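Local coordinates for long form salivary protein D7L1 (Anopheles stephensi, PDB 3NHI) that binds and sequesters cysteinyl leukotrienes and thromboxane A2 analogues, blunting the host response while female mosquitoes take blood, at residues Lys4-Lys16 / Tyr131-Ala143. Residues are numbered along the deposited sequence; the frame is centred on the assembly and turned at random.
Sequences KALDAEQALYVYK and YHGTVEGAAKIYA. With EAH ((5S,7E,9E,11Z,14Z)-5-hydroxyicosa-7,9,11,14-tetraenoic acid), chain B.
Tyr-15 OH donates to Tyr-131 O at 2.7 Å, meeting the carbonyl from above its plane. Ala-11 CB packs against Tyr-131 O at 3.3 Å. With CG anti to its own carbonyl carbon (chi1 -56°), the Tyr-15 ring turns its edge to the carbonyl oxygens of Tyr-131 and His-132 and one face to C8 of the bound fatty acid. Gly-133 O in turn accepts from the ligand hydroxyl O3 at 3.0 Å and from Arg-128, an instance of a backbone carbonyl serving as a ligand-binding group. Further along, His-132 lies across the start of helix 8-16: NE2 donates to Leu-6 O (2.9 Å), which sits in the ring plane, although the N-H is bent to 132°. That helix start is secured separately by the capping box of Asp-7 and Gln-10. On the side of helix 135-143, Ala-8 CB fits against Ile-141 CG2 (3.8 Å) and over the face of Tyr-142, a CH-pi contact 4.0 Å from the ring centroid. A water donates to both Ala-8 O and His-132 O, bridging the backbones. Helix segments 8-16 and 135-143 run roughly antiparallel, 141° between their N-to-C directions, with axes 10.5 Å apart at closest approach, in this all-helical odorant-binding relative; helix 73-85 flanks the contact through Tyr-81, edge-to-face with His-132, while Trp-39 of the leukotriene site meets Tyr-15 near the end of helix 28-37.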
loop_
_atom_site.group_PDB
_atom_site.type_symbol
_atom_site.label_atom_id
_atom_site.label_comp_id
_atom_site.label_asym_id
_atom_site.label_seq_id
_atom_site.Cartn_x
_atom_site.Cartn_y
_atom_site.Cartn_z
ATOM N N LYS A 4 14.284 -5.830 -5.837
ATOM C CA LYS A 4 13.138 -6.716 -6.069
ATOM C C LYS A 4 11.985 -5.994 -6.779
ATOM O O LYS A 4 11.487 -4.969 -6.309
ATOM C CB LYS A 4 12.653 -7.326 -4.747
ATOM C CG LYS A 4 11.715 -8.515 -4.933
ATOM C CD LYS A 4 11.264 -9.095 -3.593
ATOM C CE LYS A 4 10.430 -10.359 -3.769
ATOM N NZ LYS A 4 9.193 -10.163 -4.585
ATOM N N ALA A 5 11.557 -6.564 -7.901
ATOM C CA ALA A 5 10.414 -6.043 -8.653
ATOM C C ALA A 5 9.126 -6.035 -7.840
ATOM O O ALA A 5 8.931 -6.845 -6.922
ATOM C CB ALA A 5 10.216 -6.829 -9.921
ATOM N N LEU A 6 8.253 -5.099 -8.183
ATOM C CA LEU A 6 6.986 -4.905 -7.477
ATOM C C LEU A 6 5.843 -5.641 -8.161
ATOM O O LEU A 6 5.685 -5.562 -9.389
ATOM C CB LEU A 6 6.662 -3.410 -7.373
ATOM C CG LEU A 6 7.743 -2.586 -6.649
ATOM C CD1 LEU A 6 7.442 -1.088 -6.660
ATOM C CD2 LEU A 6 8.021 -3.105 -5.217
ATOM N N ASP A 7 5.059 -6.351 -7.358
ATOM C CA ASP A 7 3.892 -7.044 -7.881
ATOM C C ASP A 7 2.674 -6.127 -8.012
ATOM O O ASP A 7 2.749 -4.941 -7.702
ATOM C CB ASP A 7 3.609 -8.333 -7.083
ATOM C CG ASP A 7 3.022 -8.082 -5.700
ATOM O OD1 ASP A 7 2.322 -7.070 -5.482
ATOM O OD2 ASP A 7 3.226 -8.949 -4.820
ATOM N N ALA A 8 1.556 -6.670 -8.484
ATOM C CA ALA A 8 0.389 -5.817 -8.731
ATOM C C ALA A 8 -0.180 -5.158 -7.475
ATOM O O ALA A 8 -0.614 -3.994 -7.532
ATOM C CB ALA A 8 -0.693 -6.597 -9.468
ATOM N N GLU A 9 -0.194 -5.885 -6.360
ATOM C CA GLU A 9 -0.679 -5.318 -5.109
ATOM C C GLU A 9 0.262 -4.217 -4.611
ATOM O O GLU A 9 -0.188 -3.189 -4.099
ATOM C CB GLU A 9 -0.847 -6.398 -4.033
ATOM C CG GLU A 9 -1.306 -5.863 -2.662
ATOM C CD GLU A 9 -0.189 -5.255 -1.806
ATOM O OE1 GLU A 9 0.985 -5.671 -1.912
ATOM O OE2 GLU A 9 -0.506 -4.366 -0.986
ATOM N N GLN A 10 1.567 -4.436 -4.757
ATOM C CA GLN A 10 2.532 -3.463 -4.270
ATOM C C GLN A 10 2.428 -2.165 -5.060
ATOM O O GLN A 10 2.515 -1.068 -4.487
ATOM C CB GLN A 10 3.928 -4.044 -4.343
ATOM C CG GLN A 10 4.169 -5.127 -3.321
ATOM C CD GLN A 10 5.513 -5.752 -3.558
ATOM O OE1 GLN A 10 5.734 -6.410 -4.560
ATOM N NE2 GLN A 10 6.459 -5.475 -2.667
ATOM N N ALA A 11 2.230 -2.281 -6.368
ATOM C CA ALA A 11 2.012 -1.097 -7.200
ATOM C C ALA A 11 0.693 -0.391 -6.854
ATOM O O ALA A 11 0.664 0.847 -6.725
ATOM C CB ALA A 11 2.057 -1.462 -8.679
ATOM N N LEU A 12 -0.387 -1.165 -6.705
ATOM C CA LEU A 12 -1.691 -0.587 -6.371
ATOM C C LEU A 12 -1.635 0.158 -5.041
ATOM O O LEU A 12 -2.233 1.237 -4.890
ATOM C CB LEU A 12 -2.774 -1.668 -6.339
ATOM C CG LEU A 12 -4.212 -1.131 -6.387
ATOM C CD1 LEU A 12 -4.524 -0.423 -7.708
ATOM C CD2 LEU A 12 -5.206 -2.251 -6.151
ATOM N N TYR A 13 -0.906 -0.411 -4.079
ATOM C CA TYR A 13 -0.704 0.246 -2.795
ATOM C C TYR A 13 -0.064 1.619 -2.968
ATOM O O TYR A 13 -0.526 2.614 -2.392
ATOM C CB TYR A 13 0.148 -0.618 -1.853
ATOM C CG TYR A 13 0.345 0.053 -0.512
ATOM C CD1 TYR A 13 -0.546 -0.179 0.538
ATOM C CD2 TYR A 13 1.394 0.955 -0.308
ATOM C CE1 TYR A 13 -0.392 0.475 1.753
ATOM C CE2 TYR A 13 1.553 1.611 0.891
ATOM C CZ TYR A 13 0.663 1.357 1.924
ATOM O OH TYR A 13 0.817 2.013 3.133
ATOM N N VAL A 14 0.998 1.681 -3.769
ATOM C CA VAL A 14 1.650 2.956 -4.067
ATOM C C VAL A 14 0.686 3.962 -4.691
ATOM O O VAL A 14 0.594 5.105 -4.240
ATOM C CB VAL A 14 2.881 2.752 -4.963
ATOM C CG1 VAL A 14 3.388 4.097 -5.503
ATOM C CG2 VAL A 14 3.964 2.021 -4.195
ATOM N N TYR A 15 -0.051 3.540 -5.712
ATOM C CA TYR A 15 -0.974 4.474 -6.361
ATOM C C TYR A 15 -2.010 5.003 -5.370
ATOM O O TYR A 15 -2.224 6.215 -5.283
ATOM C CB TYR A 15 -1.669 3.845 -7.579
ATOM C CG TYR A 15 -0.714 3.306 -8.636
ATOM C CD1 TYR A 15 0.367 4.070 -9.090
ATOM C CD2 TYR A 15 -0.899 2.040 -9.184
ATOM C CE1 TYR A 15 1.245 3.581 -10.047
ATOM C CE2 TYR A 15 -0.019 1.536 -10.148
ATOM C CZ TYR A 15 1.041 2.320 -10.574
ATOM O OH TYR A 15 1.928 1.854 -11.510
ATOM N N LYS A 16 -2.629 4.112 -4.601
ATOM C CA LYS A 16 -3.736 4.523 -3.739
ATOM C C LYS A 16 -3.244 5.356 -2.569
ATOM O O LYS A 16 -3.891 6.334 -2.197
ATOM C CB LYS A 16 -4.593 3.330 -3.297
ATOM C CG LYS A 16 -3.955 2.374 -2.290
ATOM C CD LYS A 16 -4.437 2.606 -0.853
ATOM C CE LYS A 16 -3.901 1.515 0.088
ATOM N NZ LYS A 16 -4.438 1.684 1.460
ATOM N N TYR A 131 4.584 -1.480 -14.541
ATOM C CA TYR A 131 4.242 -1.224 -13.144
ATOM C C TYR A 131 2.761 -1.429 -12.821
ATOM O O TYR A 131 2.230 -0.844 -11.868
ATOM C CB TYR A 131 4.727 0.173 -12.716
ATOM C CG TYR A 131 6.240 0.286 -12.665
ATOM C CD1 TYR A 131 6.955 -0.103 -11.527
ATOM C CD2 TYR A 131 6.967 0.761 -13.766
ATOM C CE1 TYR A 131 8.357 -0.017 -11.484
ATOM C CE2 TYR A 131 8.359 0.850 -13.725
ATOM C CZ TYR A 131 9.048 0.468 -12.591
ATOM O OH TYR A 131 10.420 0.552 -12.565
ATOM N N HIS A 132 2.100 -2.274 -13.606
ATOM C CA HIS A 132 0.755 -2.770 -13.263
ATOM C C HIS A 132 -0.237 -1.629 -13.083
ATOM O O HIS A 132 -1.016 -1.585 -12.122
ATOM C CB HIS A 132 0.828 -3.689 -12.032
ATOM C CG HIS A 132 2.017 -4.602 -12.056
ATOM N ND1 HIS A 132 2.275 -5.458 -13.107
ATOM C CD2 HIS A 132 3.025 -4.774 -11.171
ATOM C CE1 HIS A 132 3.396 -6.117 -12.869
ATOM N NE2 HIS A 132 3.862 -5.733 -11.693
ATOM N N GLY A 133 -0.181 -0.702 -14.033
ATOM C CA GLY A 133 -0.994 0.506 -14.012
ATOM C C GLY A 133 -2.198 0.503 -14.941
ATOM O O GLY A 133 -2.741 1.568 -15.246
ATOM N N THR A 134 -2.621 -0.680 -15.388
ATOM C CA THR A 134 -3.905 -0.834 -16.084
ATOM C C THR A 134 -4.716 -1.900 -15.367
ATOM O O THR A 134 -4.153 -2.858 -14.839
ATOM C CB THR A 134 -3.740 -1.250 -17.567
ATOM O OG1 THR A 134 -3.260 -2.601 -17.652
ATOM C CG2 THR A 134 -2.786 -0.294 -18.310
ATOM N N VAL A 135 -6.034 -1.739 -15.352
ATOM C CA VAL A 135 -6.913 -2.733 -14.731
ATOM C C VAL A 135 -6.737 -4.111 -15.390
ATOM O O VAL A 135 -6.566 -5.123 -14.704
ATOM C CB VAL A 135 -8.394 -2.271 -14.773
ATOM C CG1 VAL A 135 -9.333 -3.376 -14.292
ATOM C CG2 VAL A 135 -8.578 -1.023 -13.916
ATOM N N GLU A 136 -6.745 -4.138 -16.717
ATOM C CA GLU A 136 -6.650 -5.389 -17.471
ATOM C C GLU A 136 -5.286 -6.064 -17.306
ATOM O O GLU A 136 -5.192 -7.286 -17.172
ATOM C CB GLU A 136 -6.933 -5.124 -18.950
ATOM C CG GLU A 136 -6.984 -6.362 -19.824
ATOM C CD GLU A 136 -7.300 -6.050 -21.278
ATOM O OE1 GLU A 136 -7.619 -4.882 -21.594
ATOM O OE2 GLU A 136 -7.229 -6.983 -22.108
ATOM N N GLY A 137 -4.224 -5.266 -17.327
ATOM C CA GLY A 137 -2.880 -5.811 -17.154
ATOM C C GLY A 137 -2.668 -6.349 -15.746
ATOM O O GLY A 137 -2.146 -7.455 -15.559
ATOM N N ALA A 138 -3.085 -5.578 -14.745
ATOM C CA ALA A 138 -2.962 -6.046 -13.360
ATOM C C ALA A 138 -3.756 -7.339 -13.148
ATOM O O ALA A 138 -3.291 -8.237 -12.446
ATOM C CB ALA A 138 -3.385 -4.978 -12.383
ATOM N N ALA A 139 -4.938 -7.432 -13.764
ATOM C CA ALA A 139 -5.757 -8.641 -13.638
ATOM C C ALA A 139 -4.997 -9.877 -14.114
ATOM O O ALA A 139 -5.099 -10.943 -13.505
ATOM C CB ALA A 139 -7.086 -8.487 -14.374
ATOM N N LYS A 140 -4.193 -9.721 -15.169
ATOM C CA LYS A 140 -3.396 -10.838 -15.675
ATOM C C LYS A 140 -2.339 -11.263 -14.659
ATOM O O LYS A 140 -2.048 -12.445 -14.523
ATOM C CB LYS A 140 -2.716 -10.501 -17.005
ATOM C CG LYS A 140 -3.668 -10.328 -18.166
ATOM C CD LYS A 140 -2.927 -10.027 -19.459
ATOM C CE LYS A 140 -3.910 -9.818 -20.599
ATOM N NZ LYS A 140 -3.253 -9.820 -21.936
ATOM N N ILE A 141 -1.760 -10.294 -13.951
ATOM C CA ILE A 141 -0.787 -10.584 -12.909
ATOM C C ILE A 141 -1.436 -11.374 -11.768
ATOM O O ILE A 141 -0.905 -12.402 -11.357
ATOM C CB ILE A 141 -0.115 -9.280 -12.366
ATOM C CG1 ILE A 141 0.521 -8.450 -13.503
ATOM C CG2 ILE A 141 0.879 -9.604 -11.223
ATOM C CD1 ILE A 141 1.763 -9.055 -14.151
ATOM N N TYR A 142 -2.588 -10.916 -11.272
ATOM C CA TYR A 142 -3.275 -11.634 -10.192
ATOM C C TYR A 142 -3.644 -13.048 -10.625
ATOM O O TYR A 142 -3.477 -13.993 -9.852
ATOM C CB TYR A 142 -4.542 -10.912 -9.750
ATOM C CG TYR A 142 -4.319 -9.569 -9.100
ATOM C CD1 TYR A 142 -3.668 -9.452 -7.861
ATOM C CD2 TYR A 142 -4.790 -8.408 -9.703
ATOM C CE1 TYR A 142 -3.481 -8.206 -7.264
ATOM C CE2 TYR A 142 -4.612 -7.158 -9.119
ATOM C CZ TYR A 142 -3.951 -7.057 -7.902
ATOM O OH TYR A 142 -3.771 -5.823 -7.313
ATOM N N ALA A 143 -4.104 -13.193 -11.867
ATOM C CA ALA A 143 -4.505 -14.506 -12.377
ATOM C C ALA A 143 -3.322 -15.476 -12.448
ATOM O O ALA A 143 -3.471 -16.664 -12.156
ATOM C CB ALA A 143 -5.179 -14.363 -13.747
HETATM O O1 EAH B . -6.262 -2.724 -10.668
HETATM C C1 EAH B . -6.028 -1.511 -10.902
HETATM O O2 EAH B . -6.819 -0.594 -10.574
HETATM C C2 EAH B . -4.733 -1.150 -11.604
HETATM C C3 EAH B . -4.766 0.290 -12.120
HETATM C C4 EAH B . -4.151 1.261 -11.114
HETATM C C5 EAH B . -4.232 2.681 -11.633
HETATM O O3 EAH B . -3.365 2.825 -12.637
HETATM C C6 EAH B . -3.903 3.670 -10.518
HETATM C C7 EAH B . -3.822 5.094 -11.044
HETATM C C8 EAH B . -2.383 5.564 -11.061
HETATM C C9 EAH B . -2.290 6.835 -11.770
HETATM C C10 EAH B . -1.017 7.184 -11.953
HETATM C C11 EAH B . -0.982 8.456 -12.669
HETATM C C12 EAH B . 0.145 9.042 -13.083
HETATM C C13 EAH B . 1.522 8.468 -12.842
HETATM C C14 EAH B . 2.078 9.100 -11.584
HETATM C C15 EAH B . 3.337 9.521 -11.446
HETATM C C16 EAH B . 4.381 9.406 -12.530
HETATM C C17 EAH B . 5.265 8.205 -12.234
HETATM C C18 EAH B . 4.775 6.976 -12.986
HETATM C C19 EAH B . 5.867 5.922 -13.052
HETATM C C20 EAH B . 5.357 4.662 -13.713
HETATM O O HOH W 1 -1.806 -2.660 -9.704
#